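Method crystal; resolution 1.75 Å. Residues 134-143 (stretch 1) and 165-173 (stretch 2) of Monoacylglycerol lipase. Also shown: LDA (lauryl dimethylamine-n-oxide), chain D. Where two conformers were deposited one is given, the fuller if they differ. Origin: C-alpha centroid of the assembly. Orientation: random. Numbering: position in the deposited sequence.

Stretch 1 134-143: ITPGLSLSNG
Stretch 2 165-173: VHDRISGKL

Two short antiparallel strands, 139-141 and 168-170, form the heart of this contact, their axes 4.4 Å apart at closest and their directions 133° apart. Ser139 faces Ser170 as a non-hydrogen-bonded pair (CA-CA 4.3 Å), Leu140 faces Ile169 as the hydrogen-bonded pair (5.4 Å), and Ser141 faces Arg168 as the next non-hydrogen-bonded pair (5.0 Å). Strand torsions run from -105/128 at Ser139 through -130/168 at Leu140 to -74/141 at Ser141, opposite -92/144, -145/133 and -86/165 for Arg168, Ile169 and Ser170.

The central pair bonds in both directions: Leu140 N to Ile169 O and Ile169 N to Leu140 O, each 2.8 Å. The ladder extends through Asn142 N to Asp167 O (2.8 Å) and Gly171 N to Leu138 O (2.9 Å). Beyond it, a type I turn from Thr135 to Leu138, closed by Leu138 N to Thr135 O at 3.0 Å, presents Pro136 O to Lys172 N at 2.9 Å. The turn thus supplies acceptors to amides at the start of the helix, while Ser170, chi1 p, caps that helix by accepting from Leu173 N at its OG (3.1 Å). Gly171 fits tightly here: a CB would lie 2.9 Å from Thr135 O, a clash.

Leu140 (m, t) and Ile169 (t, t) share one sheet face. Ile169 is buried, and its CG2 packs 3.7 Å from Asn142 CA. On this side lies the detergent's alkyl chain, with LDA C11 3.7 Å from Leu140 CD1. Ser139 and Ser170 lie on the other face; their hydroxyls serve as acceptors, Ser139 OG for Arg168 NH1 and Ser170 OG in the cap.

Arg168 leaves its backbone pointing away, but chi1 m, chi2 m and chi3 near 91° bring its end back over stretch 1. Its NH1 makes a weak bond to Ser139 OG (3.3 Å; Ser139 chi1 t), and one guanidinium face covers Leu140 C and Ser141 N. Asp167, chi1 p, steadies it through a salt bridge, OD1 to NE at 3.2 Å. Arg168 N donates to His166 ND1 at 3.0 Å, with His166 at chi1 p and chi2 78°.

Buried Asn142, chi1 p and chi2 19°, points toward stretch 2 and uses its amide through water. Its ND2 donates to water 2 (2.9 Å) and water 3 (3.0 Å); both waters donate to His166 O, at 3.1 and 2.8 Å respectively, and water 2 also donates to Arg168 O (2.7 Å). A carboxamide suits this place because its NH2 can feed two waters at once. Gly143, at phi 78°, then takes a conformation that favours glycine.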

ATOM      1  N   ILE A 134      -7.878  19.435 -14.696  1.00 41.53           N
ATOM      2  CA  ILE A 134      -7.685  20.846 -15.010  1.00 42.32           C
ATOM      3  C   ILE A 134      -6.602  21.470 -14.136  1.00 45.89           C
ATOM      4  O   ILE A 134      -5.931  22.421 -14.556  1.00 42.44           O
ATOM      5  CB  ILE A 134      -9.009  21.626 -14.886  1.00 44.86           C
ATOM      6  CG1 ILE A 134      -9.541  21.585 -13.456  1.00 40.75           C
ATOM      7  CG2 ILE A 134     -10.046  21.067 -15.850  1.00 49.97           C
ATOM      8  CD1 ILE A 134     -10.633  22.609 -13.190  1.00 50.44           C
ATOM      9  N   THR A 135      -6.413  20.955 -12.919  1.00 39.89           N
ATOM     10  CA  THR A 135      -5.367  21.450 -12.019  1.00 36.47           C
ATOM     11  C   THR A 135      -4.646  20.277 -11.361  1.00 35.91           C
ATOM     12  O   THR A 135      -4.678  20.119 -10.138  1.00 35.27           O
ATOM     13  CB  THR A 135      -5.951  22.382 -10.955  1.00 39.21           C
ATOM     14  OG1 THR A 135      -6.898  21.663 -10.158  1.00 36.07           O
ATOM     15  CG2 THR A 135      -6.650  23.578 -11.590  1.00 43.07           C
ATOM     16  N   PRO A 136      -3.979  19.431 -12.154  1.00 33.94           N
ATOM     17  CA  PRO A 136      -3.397  18.206 -11.575  1.00 33.76           C
ATOM     18  C   PRO A 136      -2.378  18.478 -10.482  1.00 38.59           C
ATOM     19  O   PRO A 136      -2.221  17.651  -9.573  1.00 33.55           O
ATOM     20  CB  PRO A 136      -2.763  17.514 -12.789  1.00 32.64           C
ATOM     21  CG  PRO A 136      -2.491  18.622 -13.756  1.00 46.82           C
ATOM     22  CD  PRO A 136      -3.638  19.580 -13.579  1.00 40.85           C
ATOM     23  N   GLY A 137      -1.680  19.612 -10.542  1.00 38.01           N
ATOM     24  CA  GLY A 137      -0.686  19.958  -9.547  1.00 35.72           C
ATOM     25  C   GLY A 137      -1.208  20.645  -8.308  1.00 35.10           C
ATOM     26  O   GLY A 137      -0.442  20.874  -7.369  1.00 38.18           O
ATOM     27  N   LEU A 138      -2.496  20.983  -8.274  1.00 31.79           N
ATOM     28  CA  LEU A 138      -3.068  21.628  -7.100  1.00 39.55           C
ATOM     29  C   LEU A 138      -2.941  20.711  -5.894  1.00 38.64           C
ATOM     30  O   LEU A 138      -3.307  19.535  -5.952  1.00 34.43           O
ATOM     31  CB  LEU A 138      -4.539  21.972  -7.351  1.00 31.92           C
ATOM     32  CG  LEU A 138      -5.321  22.612  -6.199  1.00 37.40           C
ATOM     33  CD1 LEU A 138      -4.695  23.934  -5.780  1.00 40.27           C
ATOM     34  CD2 LEU A 138      -6.786  22.803  -6.569  1.00 40.29           C
ATOM     35  N   SER A 139      -2.448  21.257  -4.787  1.00 33.63           N
ATOM     36  CA  SER A 139      -2.168  20.469  -3.598  1.00 38.27           C
ATOM     37  C   SER A 139      -3.257  20.758  -2.578  1.00 39.52           C
ATOM     38  O   SER A 139      -3.522  21.921  -2.256  1.00 43.37           O
ATOM     39  CB  SER A 139      -0.783  20.810  -3.040  1.00 36.98           C
ATOM     40  OG  SER A 139      -0.638  20.370  -1.703  1.00 45.63           O
ATOM     41  N   LEU A 140      -3.866  19.697  -2.058  1.00 27.54           N
ATOM     42  CA  LEU A 140      -4.969  19.813  -1.122  1.00 29.98           C
ATOM     43  C   LEU A 140      -4.717  18.934   0.095  1.00 33.51           C
ATOM     44  O   LEU A 140      -3.827  18.079   0.105  1.00 31.86           O
ATOM     45  CB  LEU A 140      -6.295  19.424  -1.790  1.00 32.52           C
ATOM     46  CG  LEU A 140      -6.640  20.191  -3.069  1.00 40.48           C
ATOM     47  CD1 LEU A 140      -7.924  19.663  -3.682  1.00 47.16           C
ATOM     48  CD2 LEU A 140      -6.744  21.690  -2.808  1.00 37.07           C
ATOM     49  N   SER A 141      -5.524  19.150   1.129  1.00 29.99           N
ATOM     50  CA  SER A 141      -5.454  18.322   2.323  0.56 31.70           C
ATOM     51  C   SER A 141      -6.058  16.953   2.046  1.00 35.09           C
ATOM     52  O   SER A 141      -7.068  16.837   1.346  1.00 33.00           O
ATOM     53  CB  SER A 141      -6.186  18.999   3.480  0.56 35.59           C
ATOM     54  OG  SER A 141      -6.329  18.121   4.581  0.56 33.17           O
ATOM     55  N   ASN A 142      -5.431  15.910   2.598  1.00 28.00           N
ATOM     56  CA  ASN A 142      -5.916  14.555   2.364  1.00 29.91           C
ATOM     57  C   ASN A 142      -7.097  14.181   3.250  1.00 35.90           C
ATOM     58  O   ASN A 142      -7.677  13.110   3.047  1.00 39.02           O
ATOM     59  CB  ASN A 142      -4.777  13.524   2.531  1.00 31.77           C
ATOM     60  CG  ASN A 142      -4.218  13.445   3.954  1.00 34.05           C
ATOM     61  OD1 ASN A 142      -4.843  13.876   4.921  1.00 33.55           O
ATOM     62  ND2 ASN A 142      -3.034  12.836   4.082  1.00 32.72           N
ATOM     63  N   GLY A 143      -7.457  15.011   4.227  1.00 35.09           N
ATOM     64  CA  GLY A 143      -8.650  14.758   5.000  1.00 37.08           C
ATOM     65  C   GLY A 143      -8.501  13.702   6.068  1.00 41.36           C
ATOM     66  O   GLY A 143      -9.495  13.358   6.722  1.00 37.57           O
ATOM     67  N   VAL A 165       6.236  12.714   7.344  1.00 32.08           N
ATOM     68  CA  VAL A 165       4.820  12.486   7.079  1.00 25.47           C
ATOM     69  C   VAL A 165       4.170  13.825   6.763  1.00 34.52           C
ATOM     70  O   VAL A 165       4.457  14.839   7.412  1.00 36.20           O
ATOM     71  CB  VAL A 165       4.140  11.797   8.280  1.00 28.20           C
ATOM     72  CG1 VAL A 165       2.623  11.871   8.159  1.00 31.60           C
ATOM     73  CG2 VAL A 165       4.583  10.351   8.380  1.00 29.74           C
ATOM     74  N   HIS A 166       3.300  13.837   5.754  1.00 30.53           N
ATOM     75  CA  HIS A 166       2.595  15.048   5.360  1.00 28.99           C
ATOM     76  C   HIS A 166       1.146  14.696   5.062  1.00 31.24           C
ATOM     77  O   HIS A 166       0.782  13.524   4.945  1.00 27.13           O
ATOM     78  CB  HIS A 166       3.249  15.719   4.146  1.00 31.30           C
ATOM     79  CG  HIS A 166       3.200  14.892   2.897  1.00 33.71           C
ATOM     80  ND1 HIS A 166       2.068  14.785   2.117  1.00 29.44           N
ATOM     81  CD2 HIS A 166       4.150  14.148   2.282  1.00 26.84           C
ATOM     82  CE1 HIS A 166       2.320  14.009   1.079  1.00 28.42           C
ATOM     83  NE2 HIS A 166       3.576  13.604   1.159  1.00 29.40           N
ATOM     84  N   ASP A 167       0.314  15.729   4.923  1.00 26.20           N
ATOM     85  CA  ASP A 167      -1.110  15.539   4.677  1.00 31.20           C
ATOM     86  C   ASP A 167      -1.535  16.052   3.305  1.00 32.64           C
ATOM     87  O   ASP A 167      -2.714  16.357   3.095  1.00 33.63           O
ATOM     88  CB  ASP A 167      -1.931  16.214   5.780  1.00 31.12           C
ATOM     89  CG  ASP A 167      -1.935  17.732   5.677  1.00 38.38           C
ATOM     90  OD1 ASP A 167      -0.991  18.312   5.097  1.00 39.81           O
ATOM     91  OD2 ASP A 167      -2.893  18.350   6.183  1.00 56.46           O
ATOM     92  N   ARG A 168      -0.603  16.137   2.369  1.00 27.00           N
ATOM     93  CA  ARG A 168      -0.876  16.685   1.050  1.00 29.89           C
ATOM     94  C   ARG A 168      -1.282  15.592   0.076  1.00 33.18           C
ATOM     95  O   ARG A 168      -0.771  14.469   0.127  1.00 31.80           O
ATOM     96  CB  ARG A 168       0.350  17.415   0.501  1.00 30.40           C
ATOM     97  CG  ARG A 168       0.903  18.492   1.413  1.00 37.47           C
ATOM     98  CD  ARG A 168       0.086  19.762   1.274  1.00 38.49           C
ATOM     99  NE  ARG A 168      -1.005  19.792   2.235  1.00 44.27           N
ATOM    100  CZ  ARG A 168      -2.079  20.562   2.122  1.00 41.38           C
ATOM    101  NH1 ARG A 168      -2.223  21.360   1.072  1.00 39.94           N
ATOM    102  NH2 ARG A 168      -3.011  20.523   3.056  1.00 41.09           N
ATOM    103  N   ILE A 169      -2.200  15.937  -0.819  1.00 27.44           N
ATOM    104  CA  ILE A 169      -2.546  15.096  -1.957  1.00 26.12           C
ATOM    105  C   ILE A 169      -2.858  16.026  -3.119  1.00 32.25           C
ATOM    106  O   ILE A 169      -3.576  17.018  -2.951  1.00 28.71           O
ATOM    107  CB  ILE A 169      -3.732  14.153  -1.654  1.00 24.40           C
ATOM    108  CG1 ILE A 169      -4.034  13.252  -2.858  1.00 26.95           C
ATOM    109  CG2 ILE A 169      -4.986  14.935  -1.236  1.00 27.60           C
ATOM    110  CD1 ILE A 169      -5.059  12.153  -2.562  1.00 26.36           C
ATOM    111  N   SER A 170      -2.296  15.733  -4.282  1.00 27.13           N
ATOM    112  CA  SER A 170      -2.538  16.589  -5.429  1.00 28.07           C
ATOM    113  C   SER A 170      -3.817  16.167  -6.143  1.00 27.88           C
ATOM    114  O   SER A 170      -4.374  15.092  -5.902  1.00 27.28           O
ATOM    115  CB  SER A 170      -1.353  16.557  -6.390  1.00 28.48           C
ATOM    116  OG  SER A 170      -1.310  15.337  -7.106  1.00 29.99           O
ATOM    117  N   GLY A 171      -4.306  17.049  -7.014  1.00 28.35           N
ATOM    118  CA  GLY A 171      -5.466  16.695  -7.814  1.00 27.04           C
ATOM    119  C   GLY A 171      -5.214  15.461  -8.657  1.00 30.92           C
ATOM    120  O   GLY A 171      -6.081  14.592  -8.781  1.00 30.81           O
ATOM    121  N   LYS A 172      -4.007  15.356  -9.223  1.00 27.39           N
ATOM    122  CA  LYS A 172      -3.644  14.188 -10.019  1.00 26.79           C
ATOM    123  C   LYS A 172      -3.690  12.919  -9.177  1.00 26.22           C
ATOM    124  O   LYS A 172      -4.247  11.897  -9.599  1.00 29.42           O
ATOM    125  CB  LYS A 172      -2.250  14.382 -10.622  1.00 30.03           C
ATOM    126  CG  LYS A 172      -1.784  13.223 -11.488  1.00 36.50           C
ATOM    127  CD  LYS A 172      -0.336  13.400 -11.929  1.00 36.64           C
ATOM    128  CE  LYS A 172       0.010  12.431 -13.045  1.00 48.35           C
ATOM    129  NZ  LYS A 172       1.465  12.424 -13.362  1.00 55.23           N
ATOM    130  N   LEU A 173      -3.127  12.968  -7.971  1.00 27.67           N
ATOM    131  CA  LEU A 173      -3.103  11.770  -7.139  1.00 22.91           C
ATOM    132  C   LEU A 173      -4.504  11.389  -6.684  1.00 29.98           C
ATOM    133  O   LEU A 173      -4.860  10.205  -6.684  1.00 25.71           O
ATOM    134  CB  LEU A 173      -2.180  11.974  -5.937  1.00 27.02           C
ATOM    135  CG  LEU A 173      -2.037  10.753  -5.025  1.00 27.89           C
ATOM    136  CD1 LEU A 173      -1.743   9.492  -5.838  1.00 26.79           C
ATOM    137  CD2 LEU A 173      -0.938  11.000  -4.013  1.00 27.94           C
TER
HETATM  138  N1  LDA D 302      -5.911   6.202   1.237  1.00 50.61           N
HETATM  139  O1  LDA D 302      -5.111   5.403   0.735  1.00 56.81           O
HETATM  140  CM1 LDA D 302      -5.206   7.041   2.197  1.00 56.64           C
HETATM  141  CM2 LDA D 302      -6.983   5.463   1.892  1.00 39.38           C
HETATM  142  C1  LDA D 302      -6.475   7.044   0.204  1.00 46.96           C
HETATM  143  C2  LDA D 302      -7.100   8.241   0.890  1.00 35.48           C
HETATM  144  C3  LDA D 302      -7.404   9.314  -0.134  1.00 42.11           C
HETATM  145  C4  LDA D 302      -8.173  10.454   0.507  1.00 48.25           C
HETATM  146  C5  LDA D 302      -8.721  11.389  -0.553  1.00 56.10           C
HETATM  147  C6  LDA D 302      -9.116  12.721   0.056  1.00 50.53           C
HETATM  148  C7  LDA D 302      -9.852  13.557  -0.973  1.00 51.21           C
HETATM  149  C8  LDA D 302      -9.007  14.742  -1.390  1.00 50.67           C
HETATM  150  C9  LDA D 302      -8.941  14.853  -2.900  1.00 49.58           C
HETATM  151  C10 LDA D 302      -9.690  16.085  -3.381  1.00 63.25           C
HETATM  152  C11 LDA D 302      -9.337  16.417  -4.822  1.00 53.18           C
HETATM  153  C12 LDA D 302      -7.942  15.951  -5.152  1.00 49.40           C
HETATM  154  O   HOH W   1      -5.368  16.124   6.390  1.00 49.57           O
HETATM  155  O   HOH W   2      -0.750  12.916   2.348  1.00 28.79           O
HETATM  156  O   HOH W   3      -1.167  12.120   6.345  1.00 31.59           O